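Local coordinates for protein alpha-glucosidase (Pseudoalteromonas sp. K8, PDB 5HQA) that hydrolyses alpha-glucosides as a chloride-activated glycoside hydrolase of family 97, with calcium bound beside its sugar pocket, at residues A1-S15 / V77-K89. Sequence-based numbering, arbitrary orientation. Where two conformers were deposited one is given.
Sequences ATVQSPDGNIKIIIS and VDQHNEVTVTFAK. With FMT (formic acid), chain I.
Phe87 turns the edge of its ring to the hairpin formed by residues 1-15: CZ lies 3.7 Å from Ile14 CG2, close to the ring plane, and the carbonyl O of Ser15 also lies at the ring edge. Outside the two segments, the ring of Tyr97 meets that of Phe87. The His80 ring, whose CB points away from the hairpin, is held at its edge by ND1 donating to Asp78 OD1 and NE2 to Glu82 OE1, both nearly in the ring plane; Glu82 OE2 also salt-bridges Arg100. The amide of Asn81 likewise works within its own plane. Its ND2 donates to Gln4 O over 2.8 Å with an N-H...O angle of 159°, though the donor is tilted 34° from the carbonyl plane. With CG anti to its own carbonyl carbon (chi1 -67°), Asn81 projects the amide to that oxygen, and its CB meets Val3 CG2. Shortened to an alanine, this position would probably leave Gln4 O without its amide donor and open a gap beside Val3 CG2. The segments belong to different sheets of the N-terminal domain, of the galactose mutarotase clan, packed face to face as in a beta-sandwich, strand 2-4 running antiparallel across strand 77-89, the axes of these short segments coming within 6.7 Å. Compact beta-branched residues suit this interface: Val3 CB rests 3.6 Å from Val83 CG1, and Ile14 CG2 meets Val85 CG1 tip to tip at 4.1 Å. Pro6 lays CG against Gln79 O and His80 CA; its fixed phi suits the type I turn from Ser5 to Gly8. Asp7 OD1 accepts from Ser5 OG and, in an Asx turn, from Asn9 N just past the turn, on opposite carboxylate faces.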
# COMPACT_ATOMS: atom_id res chain seq x y z
N ALA A 1 -2.81 23.91 25.10
CA ALA A 1 -3.93 23.00 24.91
C ALA A 1 -3.41 21.57 24.92
O ALA A 1 -2.30 21.32 24.43
CB ALA A 1 -4.65 23.29 23.60
N THR A 2 -4.19 20.64 25.47
CA THR A 2 -3.79 19.25 25.58
C THR A 2 -4.94 18.35 25.15
O THR A 2 -6.10 18.60 25.50
CB THR A 2 -3.38 18.88 27.02
OG1 THR A 2 -2.26 19.67 27.41
CG2 THR A 2 -3.00 17.40 27.12
N VAL A 3 -4.61 17.30 24.40
CA VAL A 3 -5.55 16.22 24.12
C VAL A 3 -4.80 14.92 24.33
O VAL A 3 -3.59 14.84 24.10
CB VAL A 3 -6.14 16.32 22.68
CG1 VAL A 3 -5.06 16.11 21.61
CG2 VAL A 3 -7.31 15.34 22.49
N GLN A 4 -5.51 13.90 24.82
CA GLN A 4 -4.91 12.61 25.14
C GLN A 4 -5.69 11.49 24.47
O GLN A 4 -6.88 11.61 24.18
CB GLN A 4 -4.88 12.36 26.66
CG GLN A 4 -4.37 13.52 27.48
CD GLN A 4 -4.39 13.23 28.97
OE1 GLN A 4 -4.85 12.16 29.40
NE2 GLN A 4 -3.90 14.17 29.77
N SER A 5 -5.01 10.37 24.25
CA SER A 5 -5.70 9.19 23.77
C SER A 5 -6.73 8.73 24.80
O SER A 5 -6.66 9.12 25.97
CB SER A 5 -4.70 8.06 23.48
OG SER A 5 -3.94 7.78 24.64
N PRO A 6 -7.70 7.92 24.39
CA PRO A 6 -8.65 7.39 25.38
C PRO A 6 -7.99 6.72 26.57
O PRO A 6 -8.45 6.92 27.70
CB PRO A 6 -9.48 6.40 24.54
CG PRO A 6 -9.46 7.00 23.17
CD PRO A 6 -8.07 7.55 23.01
N ASP A 7 -6.92 5.95 26.37
CA ASP A 7 -6.27 5.30 27.50
C ASP A 7 -5.29 6.20 28.23
O ASP A 7 -4.73 5.78 29.25
CB ASP A 7 -5.58 4.00 27.05
CG ASP A 7 -4.41 4.22 26.10
OD1 ASP A 7 -3.96 5.37 25.89
OD2 ASP A 7 -3.90 3.21 25.56
N GLY A 8 -5.08 7.43 27.76
CA GLY A 8 -4.20 8.37 28.42
C GLY A 8 -2.72 8.24 28.10
O GLY A 8 -1.95 9.11 28.52
N ASN A 9 -2.30 7.20 27.38
CA ASN A 9 -0.87 6.98 27.19
C ASN A 9 -0.24 7.95 26.19
O ASN A 9 0.94 8.27 26.33
CB ASN A 9 -0.61 5.55 26.75
CG ASN A 9 -0.79 4.57 27.89
OD1 ASN A 9 -0.52 4.89 29.04
ND2 ASN A 9 -1.28 3.38 27.57
N ILE A 10 -0.99 8.42 25.20
CA ILE A 10 -0.50 9.41 24.25
C ILE A 10 -1.06 10.76 24.63
O ILE A 10 -2.28 10.92 24.79
CB ILE A 10 -0.87 9.04 22.80
CG1 ILE A 10 -0.19 7.73 22.39
CG2 ILE A 10 -0.47 10.17 21.85
CD1 ILE A 10 -0.62 7.21 21.03
N LYS A 11 -0.19 11.74 24.79
CA LYS A 11 -0.60 13.08 25.20
C LYS A 11 0.01 14.08 24.24
O LYS A 11 1.23 14.08 24.04
CB LYS A 11 -0.16 13.37 26.64
CG LYS A 11 -0.73 12.39 27.68
CD LYS A 11 -0.38 12.82 29.11
CE LYS A 11 -0.85 11.80 30.15
NZ LYS A 11 -0.15 10.48 30.01
N ILE A 12 -0.82 14.94 23.65
CA ILE A 12 -0.37 15.96 22.71
C ILE A 12 -0.58 17.32 23.35
O ILE A 12 -1.70 17.64 23.78
CB ILE A 12 -1.11 15.87 21.36
CG1 ILE A 12 -1.00 14.47 20.76
CG2 ILE A 12 -0.57 16.93 20.40
CD1 ILE A 12 -2.24 13.62 20.97
N ILE A 13 0.48 18.12 23.40
CA ILE A 13 0.41 19.49 23.91
C ILE A 13 0.59 20.43 22.73
O ILE A 13 1.61 20.35 22.02
CB ILE A 13 1.47 19.77 24.99
CG1 ILE A 13 1.25 18.87 26.20
CG2 ILE A 13 1.40 21.23 25.41
CD1 ILE A 13 2.36 19.00 27.22
N ILE A 14 -0.38 21.30 22.52
CA ILE A 14 -0.36 22.29 21.45
C ILE A 14 -0.09 23.65 22.08
O ILE A 14 -0.76 24.02 23.06
CB ILE A 14 -1.67 22.29 20.64
CG1 ILE A 14 -1.97 20.88 20.11
CG2 ILE A 14 -1.56 23.26 19.50
CD1 ILE A 14 -2.91 20.06 20.98
N SER A 15 0.87 24.38 21.54
CA SER A 15 1.43 25.54 22.22
C SER A 15 1.53 26.72 21.26
O SER A 15 1.54 26.55 20.04
CB SER A 15 2.81 25.19 22.80
OG SER A 15 3.39 26.31 23.42
N VAL A 77 -13.16 -0.20 14.58
CA VAL A 77 -13.50 0.58 15.77
C VAL A 77 -12.80 1.93 15.69
O VAL A 77 -11.61 2.00 15.38
CB VAL A 77 -13.11 -0.18 17.04
CG1 VAL A 77 -13.17 0.74 18.26
CG2 VAL A 77 -14.00 -1.40 17.22
N ASP A 78 -13.55 3.01 15.95
CA ASP A 78 -13.03 4.38 15.96
C ASP A 78 -13.26 4.96 17.36
O ASP A 78 -14.37 5.37 17.69
CB ASP A 78 -13.72 5.24 14.90
CG ASP A 78 -13.14 6.65 14.80
OD1 ASP A 78 -12.31 7.03 15.66
OD2 ASP A 78 -13.51 7.40 13.87
N GLN A 79 -12.21 4.99 18.18
CA GLN A 79 -12.28 5.58 19.52
C GLN A 79 -11.16 6.61 19.63
O GLN A 79 -9.98 6.25 19.59
CB GLN A 79 -12.14 4.53 20.61
CG GLN A 79 -13.29 3.55 20.64
CD GLN A 79 -13.06 2.37 21.58
OE1 GLN A 79 -11.93 1.91 21.76
NE2 GLN A 79 -14.14 1.87 22.17
N HIS A 80 -11.52 7.88 19.77
CA HIS A 80 -10.49 8.90 19.87
C HIS A 80 -11.04 10.11 20.61
O HIS A 80 -12.26 10.32 20.68
CB HIS A 80 -9.95 9.31 18.49
CG HIS A 80 -10.92 10.09 17.65
ND1 HIS A 80 -11.76 9.49 16.74
CD2 HIS A 80 -11.16 11.42 17.56
CE1 HIS A 80 -12.49 10.42 16.13
NE2 HIS A 80 -12.15 11.60 16.62
N ASN A 81 -10.13 10.89 21.18
CA ASN A 81 -10.45 12.23 21.64
C ASN A 81 -9.96 13.22 20.60
O ASN A 81 -8.99 12.98 19.89
CB ASN A 81 -9.81 12.52 23.00
CG ASN A 81 -10.40 11.68 24.10
OD1 ASN A 81 -11.61 11.46 24.14
ND2 ASN A 81 -9.55 11.20 25.01
N GLU A 82 -10.66 14.35 20.51
CA GLU A 82 -10.46 15.31 19.44
C GLU A 82 -10.38 16.70 20.04
O GLU A 82 -11.11 17.02 20.98
CB GLU A 82 -11.61 15.21 18.44
CG GLU A 82 -11.50 16.06 17.19
CD GLU A 82 -12.59 15.70 16.18
OE1 GLU A 82 -13.13 14.58 16.28
OE2 GLU A 82 -12.91 16.52 15.31
N VAL A 83 -9.48 17.53 19.52
CA VAL A 83 -9.47 18.94 19.88
C VAL A 83 -9.20 19.75 18.62
O VAL A 83 -8.33 19.40 17.81
CB VAL A 83 -8.45 19.27 20.99
CG1 VAL A 83 -7.01 19.09 20.50
CG2 VAL A 83 -8.68 20.71 21.52
N THR A 84 -9.96 20.82 18.44
CA THR A 84 -9.71 21.79 17.39
C THR A 84 -9.14 23.04 18.06
O THR A 84 -9.78 23.63 18.93
CB THR A 84 -10.98 22.11 16.61
OG1 THR A 84 -11.52 20.89 16.08
CG2 THR A 84 -10.67 23.06 15.47
N VAL A 85 -7.92 23.41 17.66
CA VAL A 85 -7.21 24.54 18.23
C VAL A 85 -7.22 25.66 17.21
O VAL A 85 -6.77 25.47 16.08
CB VAL A 85 -5.77 24.16 18.61
CG1 VAL A 85 -5.08 25.33 19.28
CG2 VAL A 85 -5.76 22.93 19.51
N THR A 86 -7.75 26.82 17.58
CA THR A 86 -7.83 27.95 16.67
C THR A 86 -6.71 28.94 16.99
O THR A 86 -6.53 29.31 18.16
CB THR A 86 -9.19 28.65 16.76
OG1 THR A 86 -10.20 27.73 16.35
CG2 THR A 86 -9.23 29.86 15.85
N PHE A 87 -5.97 29.33 15.96
CA PHE A 87 -4.88 30.30 16.07
C PHE A 87 -5.27 31.57 15.33
O PHE A 87 -5.90 31.51 14.26
CB PHE A 87 -3.59 29.76 15.46
CG PHE A 87 -3.09 28.50 16.08
CD1 PHE A 87 -2.22 28.53 17.16
CD2 PHE A 87 -3.48 27.26 15.58
CE1 PHE A 87 -1.75 27.36 17.74
CE2 PHE A 87 -3.01 26.09 16.15
CZ PHE A 87 -2.15 26.14 17.23
N ALA A 88 -4.87 32.71 15.86
CA ALA A 88 -5.14 33.97 15.18
C ALA A 88 -3.97 34.92 15.36
O ALA A 88 -3.32 34.93 16.41
CB ALA A 88 -6.43 34.62 15.70
N LYS A 89 -3.71 35.70 14.32
CA LYS A 89 -2.70 36.74 14.31
C LYS A 89 -3.38 38.05 13.93
O LYS A 89 -4.13 38.09 12.95
CB LYS A 89 -1.58 36.40 13.31
CG LYS A 89 -0.52 37.48 13.13
CD LYS A 89 0.51 37.05 12.10
CE LYS A 89 1.67 38.04 11.98
NZ LYS A 89 1.27 39.34 11.35
C FMT I . -15.26 21.63 16.02
O1 FMT I . -14.55 22.38 15.36
O2 FMT I . -16.05 20.81 15.53